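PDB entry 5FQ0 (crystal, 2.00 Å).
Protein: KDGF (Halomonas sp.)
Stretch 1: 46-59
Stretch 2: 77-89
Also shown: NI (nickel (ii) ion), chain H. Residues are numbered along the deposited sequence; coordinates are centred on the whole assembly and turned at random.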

# COMPACT_ATOMS: atom_id res chain seq x y z
N THR B 46 15.18 8.08 -10.11
CA THR B 46 15.92 9.34 -9.91
C THR B 46 15.13 10.34 -9.04
O THR B 46 13.91 10.41 -9.12
CB THR B 46 16.39 9.98 -11.25
OG1 THR B 46 15.26 10.32 -12.04
CG2 THR B 46 17.23 8.99 -12.07
N PRO B 47 15.84 11.10 -8.19
CA PRO B 47 15.14 11.96 -7.23
C PRO B 47 14.26 12.97 -7.94
O PRO B 47 14.66 13.55 -8.94
CB PRO B 47 16.29 12.65 -6.45
CG PRO B 47 17.47 11.73 -6.65
CD PRO B 47 17.30 11.26 -8.09
N HIS B 48 13.04 13.16 -7.42
CA HIS B 48 12.04 14.02 -8.03
C HIS B 48 11.06 14.39 -6.90
O HIS B 48 11.12 13.85 -5.78
CB HIS B 48 11.33 13.27 -9.16
CG HIS B 48 10.56 12.08 -8.66
ND1 HIS B 48 11.18 10.91 -8.28
CD2 HIS B 48 9.25 11.92 -8.36
CE1 HIS B 48 10.28 10.05 -7.84
NE2 HIS B 48 9.10 10.64 -7.87
N GLN B 49 10.17 15.33 -7.20
CA GLN B 49 9.15 15.85 -6.28
C GLN B 49 7.86 15.77 -7.04
O GLN B 49 7.88 15.88 -8.27
CB GLN B 49 9.33 17.35 -6.09
CG GLN B 49 10.39 17.80 -5.14
CD GLN B 49 10.21 19.25 -4.74
OE1 GLN B 49 9.43 19.97 -5.35
NE2 GLN B 49 10.91 19.66 -3.67
N HIS B 50 6.75 15.63 -6.33
CA HIS B 50 5.47 15.86 -6.97
C HIS B 50 4.86 17.17 -6.48
O HIS B 50 4.73 17.38 -5.28
CB HIS B 50 4.54 14.67 -6.74
CG HIS B 50 5.18 13.37 -7.09
ND1 HIS B 50 5.44 13.01 -8.40
CD2 HIS B 50 5.67 12.38 -6.31
CE1 HIS B 50 6.04 11.83 -8.40
NE2 HIS B 50 6.18 11.43 -7.15
N GLU B 51 4.51 18.04 -7.42
CA GLU B 51 3.81 19.29 -7.12
C GLU B 51 2.46 19.02 -6.45
O GLU B 51 2.06 19.71 -5.51
CB GLU B 51 3.63 20.09 -8.42
CG GLU B 51 2.61 21.23 -8.38
CD GLU B 51 3.23 22.51 -7.85
OE1 GLU B 51 4.12 23.04 -8.54
OE2 GLU B 51 2.84 22.97 -6.75
N ARG B 52 1.75 17.99 -6.92
CA ARG B 52 0.34 17.80 -6.55
C ARG B 52 -0.01 16.51 -5.82
O ARG B 52 -1.18 16.32 -5.45
CB ARG B 52 -0.57 17.87 -7.80
CG ARG B 52 -0.62 19.21 -8.52
CD ARG B 52 -0.99 20.38 -7.60
NE ARG B 52 -2.30 20.20 -6.99
CZ ARG B 52 -3.00 21.15 -6.35
NH1 ARG B 52 -2.53 22.39 -6.22
NH2 ARG B 52 -4.18 20.85 -5.80
N HIS B 53 0.93 15.57 -5.68
CA HIS B 53 0.58 14.25 -5.11
C HIS B 53 1.38 13.90 -3.86
O HIS B 53 2.62 14.07 -3.84
CB HIS B 53 0.81 13.15 -6.18
CG HIS B 53 0.00 13.33 -7.42
ND1 HIS B 53 0.40 14.13 -8.47
CD2 HIS B 53 -1.16 12.75 -7.81
CE1 HIS B 53 -0.49 14.06 -9.44
NE2 HIS B 53 -1.45 13.22 -9.07
N ASP B 54 0.70 13.41 -2.82
CA ASP B 54 1.41 12.78 -1.69
C ASP B 54 1.73 11.36 -2.15
O ASP B 54 1.01 10.79 -2.97
CB ASP B 54 0.55 12.71 -0.41
CG ASP B 54 0.19 14.08 0.16
OD1 ASP B 54 1.01 15.03 0.02
OD2 ASP B 54 -0.86 14.19 0.84
N GLN B 55 2.83 10.80 -1.64
CA GLN B 55 3.27 9.47 -2.01
C GLN B 55 3.70 8.71 -0.76
O GLN B 55 4.38 9.26 0.13
CB GLN B 55 4.43 9.51 -2.99
CG GLN B 55 4.76 8.08 -3.48
CD GLN B 55 5.87 8.08 -4.48
OE1 GLN B 55 6.06 9.07 -5.17
NE2 GLN B 55 6.63 6.96 -4.58
N ILE B 56 3.28 7.44 -0.68
CA ILE B 56 3.88 6.50 0.25
C ILE B 56 4.48 5.36 -0.57
O ILE B 56 3.83 4.86 -1.51
CB ILE B 56 2.86 5.98 1.31
CG1 ILE B 56 2.49 7.12 2.30
CG2 ILE B 56 3.42 4.79 2.11
CD1 ILE B 56 1.32 6.81 3.19
N GLY B 57 5.69 4.94 -0.23
CA GLY B 57 6.27 3.71 -0.81
C GLY B 57 6.37 2.63 0.25
O GLY B 57 7.08 2.77 1.27
N TYR B 58 5.62 1.56 0.08
CA TYR B 58 5.65 0.46 1.01
C TYR B 58 6.41 -0.73 0.38
O TYR B 58 6.02 -1.21 -0.71
CB TYR B 58 4.22 0.06 1.36
CG TYR B 58 4.18 -1.04 2.40
CD1 TYR B 58 4.22 -2.40 2.01
CD2 TYR B 58 4.12 -0.74 3.75
CE1 TYR B 58 4.18 -3.40 2.96
CE2 TYR B 58 4.05 -1.74 4.69
CZ TYR B 58 4.10 -3.06 4.29
OH TYR B 58 4.07 -4.04 5.24
N VAL B 59 7.48 -1.19 1.04
CA VAL B 59 8.37 -2.21 0.50
C VAL B 59 7.80 -3.59 0.80
O VAL B 59 7.53 -3.97 1.98
CB VAL B 59 9.84 -2.11 1.02
CG1 VAL B 59 10.70 -3.23 0.41
CG2 VAL B 59 10.42 -0.71 0.71
N PRO B 77 11.39 -5.46 3.26
CA PRO B 77 9.95 -5.77 3.26
C PRO B 77 9.28 -5.37 4.54
O PRO B 77 9.73 -5.75 5.61
CB PRO B 77 9.94 -7.31 3.14
CG PRO B 77 11.11 -7.56 2.24
CD PRO B 77 12.17 -6.65 2.85
N GLY B 78 8.20 -4.59 4.45
CA GLY B 78 7.54 -4.16 5.68
C GLY B 78 7.87 -2.72 6.05
O GLY B 78 7.09 -2.09 6.76
N ASP B 79 9.00 -2.20 5.56
CA ASP B 79 9.35 -0.80 5.81
C ASP B 79 8.72 0.13 4.80
O ASP B 79 8.32 -0.32 3.71
CB ASP B 79 10.88 -0.56 5.80
CG ASP B 79 11.64 -1.41 6.83
OD1 ASP B 79 11.11 -1.80 7.90
OD2 ASP B 79 12.82 -1.69 6.54
N ALA B 80 8.66 1.42 5.12
CA ALA B 80 8.05 2.38 4.19
C ALA B 80 8.66 3.79 4.25
O ALA B 80 9.34 4.14 5.21
CB ALA B 80 6.54 2.45 4.41
N PHE B 81 8.43 4.60 3.22
CA PHE B 81 8.63 6.06 3.35
C PHE B 81 7.35 6.81 3.01
O PHE B 81 6.53 6.30 2.23
CB PHE B 81 9.78 6.57 2.46
CG PHE B 81 9.48 6.55 0.99
CD1 PHE B 81 9.67 5.38 0.24
CD2 PHE B 81 9.04 7.69 0.33
CE1 PHE B 81 9.42 5.35 -1.11
CE2 PHE B 81 8.79 7.68 -1.04
CZ PHE B 81 8.97 6.51 -1.76
N VAL B 82 7.20 8.03 3.55
CA VAL B 82 6.14 8.95 3.13
C VAL B 82 6.80 10.21 2.60
O VAL B 82 7.64 10.76 3.29
CB VAL B 82 5.05 9.19 4.24
CG1 VAL B 82 5.65 9.63 5.58
CG2 VAL B 82 3.94 10.16 3.78
N ALA B 83 6.44 10.60 1.37
CA ALA B 83 6.83 11.88 0.78
C ALA B 83 5.64 12.79 0.46
O ALA B 83 5.04 12.67 -0.64
CB ALA B 83 7.65 11.66 -0.51
N PRO B 84 5.33 13.74 1.36
CA PRO B 84 4.22 14.68 1.06
C PRO B 84 4.54 15.42 -0.25
O PRO B 84 5.72 15.47 -0.64
CB PRO B 84 4.22 15.66 2.26
CG PRO B 84 5.07 15.03 3.33
CD PRO B 84 5.99 14.01 2.66
N HIS B 85 3.55 16.00 -0.92
CA HIS B 85 3.86 16.73 -2.15
C HIS B 85 4.94 17.80 -1.88
O HIS B 85 5.08 18.28 -0.74
CB HIS B 85 2.59 17.28 -2.86
CG HIS B 85 1.69 18.14 -2.00
ND1 HIS B 85 2.07 19.38 -1.52
CD2 HIS B 85 0.40 17.97 -1.61
CE1 HIS B 85 1.06 19.92 -0.85
NE2 HIS B 85 0.04 19.08 -0.88
N HIS B 86 5.73 18.12 -2.91
CA HIS B 86 6.92 18.98 -2.74
C HIS B 86 8.08 18.40 -1.92
O HIS B 86 8.90 19.18 -1.40
CB HIS B 86 6.53 20.37 -2.17
CG HIS B 86 5.68 21.16 -3.10
ND1 HIS B 86 4.31 20.99 -3.17
CD2 HIS B 86 6.00 22.07 -4.05
CE1 HIS B 86 3.82 21.80 -4.09
NE2 HIS B 86 4.83 22.45 -4.66
N THR B 87 8.14 17.07 -1.75
CA THR B 87 9.25 16.43 -1.01
C THR B 87 10.04 15.59 -2.03
O THR B 87 9.48 14.76 -2.77
CB THR B 87 8.79 15.58 0.21
OG1 THR B 87 7.97 16.36 1.07
CG2 THR B 87 9.97 15.07 1.06
N MET B 88 11.34 15.86 -2.10
CA MET B 88 12.25 15.14 -2.98
C MET B 88 12.46 13.73 -2.48
O MET B 88 12.73 13.50 -1.30
CB MET B 88 13.63 15.83 -3.01
CG MET B 88 13.64 17.13 -3.82
SD MET B 88 13.38 16.87 -5.59
CE MET B 88 14.65 15.64 -5.84
N HIS B 89 12.36 12.77 -3.39
CA HIS B 89 12.54 11.39 -3.01
C HIS B 89 13.04 10.65 -4.25
O HIS B 89 12.80 11.08 -5.39
CB HIS B 89 11.23 10.78 -2.46
CG HIS B 89 10.08 10.83 -3.43
ND1 HIS B 89 9.40 12.00 -3.73
CD2 HIS B 89 9.52 9.87 -4.19
CE1 HIS B 89 8.48 11.75 -4.64
NE2 HIS B 89 8.50 10.45 -4.91
NI NI H . 7.46 9.87 -6.64
O HOH W 1 6.99 15.07 -3.66
O HOH W 2 5.07 13.23 -3.21
O HOH W 3 4.84 -3.01 7.76

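Stretch 2 runs antiparallel to stretch 1, and the two bury 1246 Å² between them, through two beta ladders with loops between and a shared nickel ion. At the start, Pro77 lays its CA 3.3 Å from Val59 O, and the same oxygen accepts a short hydrogen bond from Gly78 N (2.6 Å). Gly78 has a positive phi of 102°, where a CB would be jammed against the preceding carbonyl oxygen, so glycine suits the position. Its own carbonyl accepts from a water, 2.6 Å from Gly78 O and 2.8 Å from Tyr58 OH, that links the two stretches. Asp79 turns its side chain away and contributes its backbone: Val59 N donates to Asp79 O at 2.9 Å.

Ala80 faces Tyr58 in a non-hydrogen-bonded pair, its small CB resting 4.1 Å from Tyr58 CD2. Phe81 pairs with Gly57 through two hydrogen bonds, Gly57 N to Phe81 O at 2.9 Å and Phe81 N to Gly57 O at 3.0 Å. With chi1 in p, the phenyl ring folds back so that Gly57 N lies over one face; a CB on Gly57 would come 2.3 Å from Phe81 CE1, and the bare glycine makes room for the ring. Val82 returns to the face shared by Tyr58 and Ala80, packing CG2 against Ile56 CG1 at 3.7 Å, as beta-branched residues readily do in a strand. Ala83 closes this ladder: Ala83 N donates to Gln55 O at 2.8 Å, and Gln55 N to Ala83 O at 3.1 Å.

Pro84 opens a type II turn ending at Thr87, whose hydroxyl suits the place by bonding back across the turn, OG1 donating to Pro84 O (3.0 Å). Within it, Asp54 OD1 accepts from His85 N at 2.9 Å, a carboxylate satisfying an amide that has left the ladder. His86, with positive phi, gives its N to His50 O at 2.7 Å, while Glu51 CA sits over its ring face. A water that accepts from His50 N (2.7 Å from His50 N) lies 2.7 Å from Thr87 O, which accepts a hydrogen bond from His89 ND1 at 2.9 Å.

Met88 curls its flexible side chain over the other stretch, CE reaching Pro47 CB at 3.5 Å. Finally, His48 N donates to His89 O and His89 N to His48 O, both hydrogen bonds at 2.9 Å. The bond to Thr87 O orients the His89 ring, leaving His89 NE2 to bind nickel at 2.1 Å. His48 NE2 (2.2 Å), His50 NE2 (2.1 Å) and Gln55 OE1 (2.2 Å) bind the same ion, with two further ligand atoms from elsewhere in the structure.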